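Local coordinates for protein glycerol-3-phosphate dehydrogenase [NAD(P)+] (Coxiella burnetii, PDB 3K96) that probably catalyses the NAD(P)H-dependent reduction of dihydroxyacetone phosphate to sn-glycerol 3-phosphate, the key precursor for phospholipid synthesis, at residues A[31-36]-A[95-100]; A[54-59]-A[88-93]; A[213-218]-A[245-250]. All blocks are in the same frame, centred on the assembly; numbering follows the deposited sequence.

Contact 1 of 3, residues A[31-36]-A[95-100]; sequences PIAILG and ASLEGV
Val100 is the main bump of this contact, and the backbone between Pro31 and Ala33 is the hollow it fills. Ile32 turns its side chain to the other face of the strand, so the Val100 isopropyl group meets main chain there. The two Val100 methyls straddle the Pro31 carbonyl oxygen. Val100 CG1 lies 3.7 Å from Pro31 O, and Val100 CG2 is also 3.7 Å from Pro31 O. The branch is set with CG1 opposite the backbone N (chi1 169°), which sends Val100 CG1 along the strand to Ala33 CB, 3.8 Å away. Val100 CG2 meets the CB side of the Pro31 ring. The other end of that ring rests on the turn, with Pro31 CD 3.9 Å from Gly99 O.

Strand 32-35 is an inner strand of the parallel part of a Rossmann-type sheet, between strands 55-58 and 102-105. Segment 95-100 ends helix 93-97 and leads over this face toward strand 102-105. Ile32 and Ile34 pack on helix 39-49, on the other face. Gly36 begins a GxGxxG pattern, consistent with dinucleotide binding.

Ala33 is a small bump that fits between two larger side chains. Its CB touches Val100 CG1 from one direction and Leu97 CD2, at 3.6 Å, from another. Leu97 starts off alongside the strand, but its CD2 methyl swings in to the Ala33–Leu35 step. Leu35 CD2 meets that methyl more loosely, at 4.3 Å from Leu97 CD2. The same Leu35 methyl lies 4.1 Å from Ser96 OG, a hydroxyl already hydrogen-bonded to Leu93 O. A type II turn from Leu97 to Val100 carries the chain from one bump to the next. Gly99 takes the positive phi (84°) of this turn, and Val100 N bonds to Leu97 O at 3.2 Å.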
loop_
_atom_site.group_PDB
_atom_site.type_symbol
_atom_site.label_atom_id
_atom_site.label_comp_id
_atom_site.label_asym_id
_atom_site.label_seq_id
_atom_site.Cartn_x
_atom_site.Cartn_y
_atom_site.Cartn_z
ATOM N N PRO A 31 -31.334 20.817 6.737
ATOM C CA PRO A 31 -30.966 19.692 5.906
ATOM C C PRO A 31 -29.647 19.941 5.202
ATOM O O PRO A 31 -29.271 21.081 4.996
ATOM C CB PRO A 31 -32.100 19.621 4.870
ATOM C CG PRO A 31 -33.190 20.483 5.386
ATOM C CD PRO A 31 -32.523 21.521 6.220
ATOM N N ILE A 32 -28.932 18.876 4.874
ATOM C CA ILE A 32 -27.706 19.005 4.103
ATOM C C ILE A 32 -28.039 18.465 2.719
ATOM O O ILE A 32 -28.831 17.529 2.591
ATOM C CB ILE A 32 -26.520 18.283 4.769
ATOM C CG1 ILE A 32 -25.229 18.487 3.941
ATOM C CG2 ILE A 32 -26.837 16.818 4.988
ATOM C CD1 ILE A 32 -23.985 18.071 4.683
ATOM N N ALA A 33 -27.504 19.090 1.679
ATOM C CA ALA A 33 -27.748 18.632 0.323
ATOM C C ALA A 33 -26.513 17.905 -0.209
ATOM O O ALA A 33 -25.378 18.381 -0.046
ATOM C CB ALA A 33 -28.113 19.819 -0.612
ATOM N N ILE A 34 -26.747 16.743 -0.819
ATOM C CA ILE A 34 -25.682 15.981 -1.476
ATOM C C ILE A 34 -25.978 15.949 -2.970
ATOM O O ILE A 34 -26.986 15.389 -3.397
ATOM C CB ILE A 34 -25.571 14.548 -0.924
ATOM C CG1 ILE A 34 -25.068 14.598 0.527
ATOM C CG2 ILE A 34 -24.660 13.725 -1.816
ATOM C CD1 ILE A 34 -25.033 13.274 1.246
ATOM N N LEU A 35 -25.093 16.566 -3.748
ATOM C CA LEU A 35 -25.228 16.666 -5.187
ATOM C C LEU A 35 -24.377 15.567 -5.825
ATOM O O LEU A 35 -23.149 15.611 -5.760
ATOM C CB LEU A 35 -24.763 18.062 -5.663
ATOM C CG LEU A 35 -25.371 19.285 -4.939
ATOM C CD1 LEU A 35 -24.905 20.609 -5.585
ATOM C CD2 LEU A 35 -26.904 19.224 -4.869
ATOM N N GLY A 36 -25.046 14.588 -6.426
ATOM C CA GLY A 36 -24.383 13.413 -7.034
ATOM C C GLY A 36 -24.905 12.150 -6.365
ATOM O O GLY A 36 -24.569 11.846 -5.204
ATOM N N ALA A 95 -34.592 23.474 -6.081
ATOM C CA ALA A 95 -35.434 22.967 -4.996
ATOM C C ALA A 95 -34.604 22.260 -3.938
ATOM O O ALA A 95 -34.875 22.361 -2.753
ATOM C CB ALA A 95 -36.467 22.020 -5.548
ATOM N N SER A 96 -33.576 21.538 -4.361
ATOM C CA SER A 96 -32.764 20.799 -3.395
ATOM C C SER A 96 -31.970 21.750 -2.491
ATOM O O SER A 96 -31.716 21.439 -1.321
ATOM C CB SER A 96 -31.838 19.801 -4.111
ATOM O OG SER A 96 -30.826 20.464 -4.845
ATOM N N LEU A 97 -31.602 22.916 -3.028
ATOM C CA LEU A 97 -30.825 23.890 -2.272
ATOM C C LEU A 97 -31.675 24.954 -1.555
ATOM O O LEU A 97 -31.148 25.751 -0.801
ATOM C CB LEU A 97 -29.798 24.563 -3.181
ATOM C CG LEU A 97 -28.765 23.603 -3.805
ATOM C CD1 LEU A 97 -27.776 24.402 -4.591
ATOM C CD2 LEU A 97 -28.053 22.765 -2.749
ATOM N N GLU A 98 -32.982 24.968 -1.777
ATOM C CA GLU A 98 -33.838 25.957 -1.093
ATOM C C GLU A 98 -33.938 25.568 0.394
ATOM O O GLU A 98 -34.369 24.477 0.726
ATOM C CB GLU A 98 -35.213 26.017 -1.764
ATOM C CG GLU A 98 -36.108 27.184 -1.318
ATOM C CD GLU A 98 -35.577 28.551 -1.742
ATOM O OE1 GLU A 98 -34.926 28.644 -2.815
ATOM O OE2 GLU A 98 -35.833 29.536 -1.007
ATOM N N GLY A 99 -33.512 26.461 1.286
ATOM C CA GLY A 99 -33.526 26.188 2.729
ATOM C C GLY A 99 -32.293 25.408 3.195
ATOM O O GLY A 99 -32.216 24.952 4.334
ATOM N N VAL A 100 -31.321 25.265 2.310
ATOM C CA VAL A 100 -30.092 24.526 2.615
ATOM C C VAL A 100 -28.903 25.434 2.376
ATOM O O VAL A 100 -28.867 26.140 1.370
ATOM C CB VAL A 100 -29.953 23.303 1.675
ATOM C CG1 VAL A 100 -28.553 22.685 1.781
ATOM C CG2 VAL A 100 -31.056 22.292 1.971
#

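Contact 2 of 3, residues A[54-59]-A[88-93]; sequences KVRLWS and KAYCDL
Three backbone hydrogen bonds join Val55 and Leu57 to Lys88 and Tyr90. Leu57 N gives the shortest, 2.8 Å to Lys88 O. Leu57 O accepts from Tyr90 N at 2.9 Å. Lys88 N reaches Val55 O at 3.0 Å and closes the pattern. A weaker bond lies further along: Trp58 NE1 makes a weak bond to Cys91 O, 3.1 Å away at the indole edge, bent to 133° at the hydrogen.

The strands run parallel, and helix 62-71 connects them in a beta-alpha-beta crossover. Strand 87-90 is the outermost strand at this end of the Rossmann-type sheet. Leu57 and Ala89 lie on one face, Arg56, Trp58 and Tyr90 on the other.

Arg56 lays its extended chain over the Tyr90 ring. Its CD sits over the ring face, 4.1 Å from the centroid, a CH-pi contact. The guanidinium and ring planes are 18° apart. Tyr90 OH lies over the guanidinium face, while Arg56 NH1 bonds to the carbonyls of Ser96 and Glu98. Trp58 holds its CG anti to the backbone N (chi1 175°), which carries the indole toward the start of helix 93-97. There Leu93 CD1 covers the six-membered ring of Trp58, 3.8 Å from its centroid. Just before this helix, Asp92 OD2 caps Ala95 N.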
loop_
_atom_site.group_PDB
_atom_site.type_symbol
_atom_site.label_atom_id
_atom_site.label_comp_id
_atom_site.label_asym_id
_atom_site.label_seq_id
_atom_site.Cartn_x
_atom_site.Cartn_y
_atom_site.Cartn_z
ATOM N N LYS A 54 -31.467 15.184 8.393
ATOM C CA LYS A 54 -32.232 15.326 7.170
ATOM C C LYS A 54 -31.263 15.477 6.021
ATOM O O LYS A 54 -30.365 16.319 6.078
ATOM C CB LYS A 54 -33.120 16.569 7.218
ATOM C CG LYS A 54 -34.099 16.576 8.383
ATOM C CD LYS A 54 -34.855 17.909 8.464
ATOM C CE LYS A 54 -35.632 18.045 9.784
ATOM N NZ LYS A 54 -34.704 18.135 10.968
ATOM N N VAL A 55 -31.459 14.691 4.972
ATOM C CA VAL A 55 -30.596 14.742 3.833
ATOM C C VAL A 55 -31.359 14.799 2.536
ATOM O O VAL A 55 -32.338 14.071 2.351
ATOM C CB VAL A 55 -29.682 13.479 3.765
ATOM C CG1 VAL A 55 -28.762 13.576 2.559
ATOM C CG2 VAL A 55 -28.887 13.322 5.050
ATOM N N ARG A 56 -30.892 15.646 1.625
ATOM C CA ARG A 56 -31.474 15.766 0.301
ATOM C C ARG A 56 -30.416 15.325 -0.715
ATOM O O ARG A 56 -29.333 15.911 -0.802
ATOM C CB ARG A 56 -31.897 17.198 0.004
ATOM C CG ARG A 56 -32.962 17.729 0.926
ATOM C CD ARG A 56 -33.274 19.167 0.571
ATOM N NE ARG A 56 -34.213 19.775 1.504
ATOM C CZ ARG A 56 -34.676 21.017 1.407
ATOM N NH1 ARG A 56 -34.279 21.812 0.416
ATOM N NH2 ARG A 56 -35.543 21.464 2.310
ATOM N N LEU A 57 -30.762 14.312 -1.494
ATOM C CA LEU A 57 -29.874 13.760 -2.487
ATOM C C LEU A 57 -30.353 14.115 -3.878
ATOM O O LEU A 57 -31.453 13.747 -4.263
ATOM C CB LEU A 57 -29.847 12.234 -2.329
ATOM C CG LEU A 57 -28.908 11.457 -3.245
ATOM C CD1 LEU A 57 -27.464 11.876 -2.989
ATOM C CD2 LEU A 57 -29.103 9.953 -3.021
ATOM N N TRP A 58 -29.518 14.797 -4.640
ATOM C CA TRP A 58 -29.851 15.221 -6.000
ATOM C C TRP A 58 -29.030 14.480 -7.044
ATOM O O TRP A 58 -27.846 14.188 -6.849
ATOM C CB TRP A 58 -29.579 16.714 -6.143
ATOM C CG TRP A 58 -29.753 17.300 -7.533
ATOM C CD1 TRP A 58 -30.926 17.724 -8.107
ATOM C CD2 TRP A 58 -28.717 17.594 -8.484
ATOM N NE1 TRP A 58 -30.686 18.229 -9.364
ATOM C CE2 TRP A 58 -29.340 18.166 -9.620
ATOM C CE3 TRP A 58 -27.319 17.420 -8.492
ATOM C CZ2 TRP A 58 -28.620 18.562 -10.749
ATOM C CZ3 TRP A 58 -26.601 17.824 -9.608
ATOM C CH2 TRP A 58 -27.257 18.388 -10.729
ATOM N N SER A 59 -29.686 14.185 -8.156
ATOM C CA SER A 59 -29.056 13.548 -9.278
ATOM C C SER A 59 -29.437 14.312 -10.521
ATOM O O SER A 59 -30.594 14.728 -10.660
ATOM C CB SER A 59 -29.557 12.111 -9.420
ATOM O OG SER A 59 -29.004 11.509 -10.580
ATOM N N LYS A 88 -34.168 11.942 1.239
ATOM C CA LYS A 88 -35.069 12.188 0.109
ATOM C C LYS A 88 -34.320 12.607 -1.137
ATOM O O LYS A 88 -33.429 13.445 -1.079
ATOM C CB LYS A 88 -36.064 13.314 0.462
ATOM C CG LYS A 88 -36.953 13.042 1.681
ATOM C CD LYS A 88 -37.830 11.822 1.460
ATOM C CE LYS A 88 -38.762 11.581 2.634
ATOM N NZ LYS A 88 -39.477 10.274 2.468
ATOM N N ALA A 89 -34.707 12.034 -2.271
ATOM C CA ALA A 89 -34.123 12.374 -3.561
ATOM C C ALA A 89 -34.887 13.549 -4.194
ATOM O O ALA A 89 -36.101 13.636 -4.084
ATOM C CB ALA A 89 -34.151 11.151 -4.504
ATOM N N TYR A 90 -34.156 14.450 -4.840
ATOM C CA TYR A 90 -34.715 15.608 -5.524
ATOM C C TYR A 90 -34.141 15.605 -6.923
ATOM O O TYR A 90 -32.981 15.217 -7.107
ATOM C CB TYR A 90 -34.248 16.896 -4.839
ATOM C CG TYR A 90 -34.940 17.221 -3.552
ATOM C CD1 TYR A 90 -34.824 16.403 -2.449
ATOM C CD2 TYR A 90 -35.700 18.378 -3.433
ATOM C CE1 TYR A 90 -35.470 16.699 -1.275
ATOM C CE2 TYR A 90 -36.337 18.692 -2.259
ATOM C CZ TYR A 90 -36.222 17.849 -1.189
ATOM O OH TYR A 90 -36.852 18.172 -0.024
ATOM N N CYS A 91 -34.921 16.011 -7.922
ATOM C CA CYS A 91 -34.353 16.104 -9.272
ATOM C C CYS A 91 -34.117 17.558 -9.649
ATOM O O CYS A 91 -33.452 17.831 -10.635
ATOM C CB CYS A 91 -35.210 15.431 -10.331
ATOM S SG CYS A 91 -36.689 16.323 -10.731
ATOM N N ASP A 92 -34.646 18.490 -8.862
ATOM C CA ASP A 92 -34.462 19.914 -9.148
ATOM C C ASP A 92 -33.363 20.505 -8.266
ATOM O O ASP A 92 -33.456 20.494 -7.039
ATOM C CB ASP A 92 -35.773 20.690 -8.936
ATOM C CG ASP A 92 -35.627 22.194 -9.247
ATOM O OD1 ASP A 92 -35.087 22.544 -10.322
ATOM O OD2 ASP A 92 -36.062 23.021 -8.419
ATOM N N LEU A 93 -32.338 21.057 -8.900
ATOM C CA LEU A 93 -31.212 21.602 -8.165
ATOM C C LEU A 93 -31.645 22.733 -7.274
ATOM O O LEU A 93 -31.338 22.746 -6.087
ATOM C CB LEU A 93 -30.134 22.094 -9.133
ATOM C CG LEU A 93 -28.836 22.515 -8.464
ATOM C CD1 LEU A 93 -28.243 21.315 -7.719
ATOM C CD2 LEU A 93 -27.871 23.048 -9.500
#

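Contact 3 of 3, residues A[213-218]-A[245-250]; sequences GSVKNI and TEMGRL
Helices 206-228 and 233-253 form an antiparallel helical hairpin in the C-terminal part of the enzyme. Here their short axes stand 10.0 Å apart, with 154° between their directions. That spacing is bridged by side chains, and no hydrogen bond crosses.

The apolar packing rests on three residues. Val215 points at the facing helix, and its CG2 meets Leu250 CD2 at 3.6 Å. The two chains lie alongside, running opposite ways. Met247 extends beside Val215: CG lies anti to the backbone N (chi1 -178°) and the chain stays extended to SD. It bends only at the last torsion (chi3 -70°), which brings CE to the backbone of Lys216, beside Val215. Met247 CE is 4.3 Å from Val215 CB and 4.1 Å from Lys216 N. Leu250 is also packed on Leu211, and Met247 on Cys212 and Leu219, so both fit along helix 206-228.

None of the polar groups bonds across the contact. Ser214 OG bonds back to Leu211 O, and the Glu246 carboxylate holds Leu327 N and Thr328 OG1. Lys216, the predicted proton acceptor, meets helix 233-253 only with its backbone and the base of its side chain. Its chain leads away toward the predicted substrate site, where NZ bonds to Thr273 OG1 and makes a long, weak ion pair with Asp269. Lys216 NZ also makes a weak bond of 3.2 Å to Asn217 OD1.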
loop_
_atom_site.group_PDB
_atom_site.type_symbol
_atom_site.label_atom_id
_atom_site.label_comp_id
_atom_site.label_asym_id
_atom_site.label_seq_id
_atom_site.Cartn_x
_atom_site.Cartn_y
_atom_site.Cartn_z
ATOM N N GLY A 213 -5.758 12.693 -4.395
ATOM C CA GLY A 213 -6.954 12.106 -4.955
ATOM C C GLY A 213 -7.022 12.229 -6.464
ATOM O O GLY A 213 -7.664 11.430 -7.116
ATOM N N SER A 214 -6.362 13.216 -7.041
ATOM C CA SER A 214 -6.475 13.395 -8.484
ATOM C C SER A 214 -5.501 12.487 -9.255
ATOM O O SER A 214 -5.566 12.409 -10.473
ATOM C CB SER A 214 -6.227 14.862 -8.858
ATOM O OG SER A 214 -4.843 15.191 -8.733
ATOM N N VAL A 215 -4.611 11.817 -8.538
ATOM C CA VAL A 215 -3.633 10.929 -9.168
ATOM C C VAL A 215 -3.869 9.429 -8.906
ATOM O O VAL A 215 -3.472 8.605 -9.703
ATOM C CB VAL A 215 -2.235 11.289 -8.692
ATOM C CG1 VAL A 215 -1.189 10.342 -9.290
ATOM C CG2 VAL A 215 -1.914 12.728 -9.081
ATOM N N LYS A 216 -4.554 9.073 -7.821
ATOM C CA LYS A 216 -4.677 7.663 -7.465
ATOM C C LYS A 216 -5.314 6.757 -8.522
ATOM O O LYS A 216 -4.896 5.615 -8.659
ATOM C CB LYS A 216 -5.430 7.473 -6.165
ATOM C CG LYS A 216 -6.855 7.943 -6.240
ATOM C CD LYS A 216 -7.725 6.951 -5.608
ATOM C CE LYS A 216 -9.177 7.278 -5.826
ATOM N NZ LYS A 216 -9.937 5.995 -5.688
ATOM N N ASN A 217 -6.316 7.247 -9.254
ATOM C CA ASN A 217 -6.974 6.427 -10.270
ATOM C C ASN A 217 -6.122 6.196 -11.502
ATOM O O ASN A 217 -6.313 5.224 -12.206
ATOM C CB ASN A 217 -8.298 7.021 -10.691
ATOM C CG ASN A 217 -9.362 6.873 -9.632
ATOM O OD1 ASN A 217 -9.335 5.947 -8.807
ATOM N ND2 ASN A 217 -10.330 7.763 -9.669
ATOM N N ILE A 218 -5.215 7.121 -11.767
ATOM C CA ILE A 218 -4.264 6.992 -12.844
ATOM C C ILE A 218 -3.332 5.822 -12.468
ATOM O O ILE A 218 -3.015 4.950 -13.290
ATOM C CB ILE A 218 -3.393 8.264 -12.970
ATOM C CG1 ILE A 218 -4.263 9.521 -13.252
ATOM C CG2 ILE A 218 -2.331 8.055 -14.049
ATOM C CD1 ILE A 218 -3.476 10.853 -13.166
ATOM N N THR A 245 5.738 8.245 -5.232
ATOM C CA THR A 245 6.799 9.234 -5.499
ATOM C C THR A 245 6.337 10.364 -6.432
ATOM O O THR A 245 6.603 11.546 -6.163
ATOM C CB THR A 245 8.072 8.552 -6.073
ATOM O OG1 THR A 245 8.566 7.604 -5.114
ATOM C CG2 THR A 245 9.162 9.581 -6.383
ATOM N N GLU A 246 5.651 10.045 -7.536
ATOM C CA GLU A 246 5.202 11.144 -8.419
ATOM C C GLU A 246 4.018 11.890 -7.835
ATOM O O GLU A 246 3.851 13.093 -8.087
ATOM C CB GLU A 246 4.970 10.712 -9.883
ATOM C CG GLU A 246 3.857 9.781 -10.164
ATOM C CD GLU A 246 3.935 9.239 -11.601
ATOM O OE1 GLU A 246 3.021 9.517 -12.404
ATOM O OE2 GLU A 246 4.937 8.556 -11.932
ATOM N N MET A 247 3.200 11.188 -7.057
ATOM C CA MET A 247 2.087 11.829 -6.374
ATOM C C MET A 247 2.727 12.883 -5.423
ATOM O O MET A 247 2.295 14.019 -5.371
ATOM C CB MET A 247 1.262 10.803 -5.588
ATOM C CG MET A 247 0.037 11.364 -4.858
ATOM S SD MET A 247 -0.812 10.116 -3.838
ATOM C CE MET A 247 -1.519 9.076 -5.108
ATOM N N GLY A 248 3.799 12.499 -4.735
ATOM C CA GLY A 248 4.479 13.402 -3.796
ATOM C C GLY A 248 5.078 14.625 -4.476
ATOM O O GLY A 248 5.039 15.742 -3.930
ATOM N N ARG A 249 5.616 14.422 -5.679
ATOM C CA ARG A 249 6.209 15.512 -6.449
ATOM C C ARG A 249 5.146 16.560 -6.817
ATOM O O ARG A 249 5.357 17.768 -6.681
ATOM C CB ARG A 249 6.888 14.964 -7.708
ATOM C CG ARG A 249 7.703 16.000 -8.439
ATOM C CD ARG A 249 8.579 15.404 -9.578
ATOM N NE ARG A 249 9.516 14.396 -9.087
ATOM C CZ ARG A 249 9.431 13.089 -9.310
ATOM N NH1 ARG A 249 10.348 12.285 -8.791
ATOM N NH2 ARG A 249 8.465 12.578 -10.067
ATOM N N LEU A 250 4.011 16.088 -7.295
ATOM C CA LEU A 250 2.921 16.955 -7.643
ATOM C C LEU A 250 2.427 17.724 -6.402
ATOM O O LEU A 250 2.243 18.948 -6.441
ATOM C CB LEU A 250 1.787 16.136 -8.230
ATOM C CG LEU A 250 0.565 16.940 -8.684
ATOM C CD1 LEU A 250 0.965 17.900 -9.786
ATOM C CD2 LEU A 250 -0.565 16.012 -9.143
#

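Contacts 1 and 2 share the sheet of the N-terminal, nucleotide-binding part, their centres 6 Å apart. Contact 2 is nested in the chain loop that contact 1 closes. Strands 32-35 and 55-58 are sheet neighbours, with Ile34 N 2.7 Å from Arg56 O. The side chain of Leu57 is about 10 Å from those of Ser39 and Trp40 of the predicted NADPH site. A bound buffer molecule, EPE, lies about 3 Å from the Tyr90 side chain and about 6 Å from that of Ser96. Contact 3 is across the chain's centre, about 32 Å centre to centre from each. It carries Lys216, whose side chain is about 4 Å from those of Lys134 and Asp269 of the predicted substrate site.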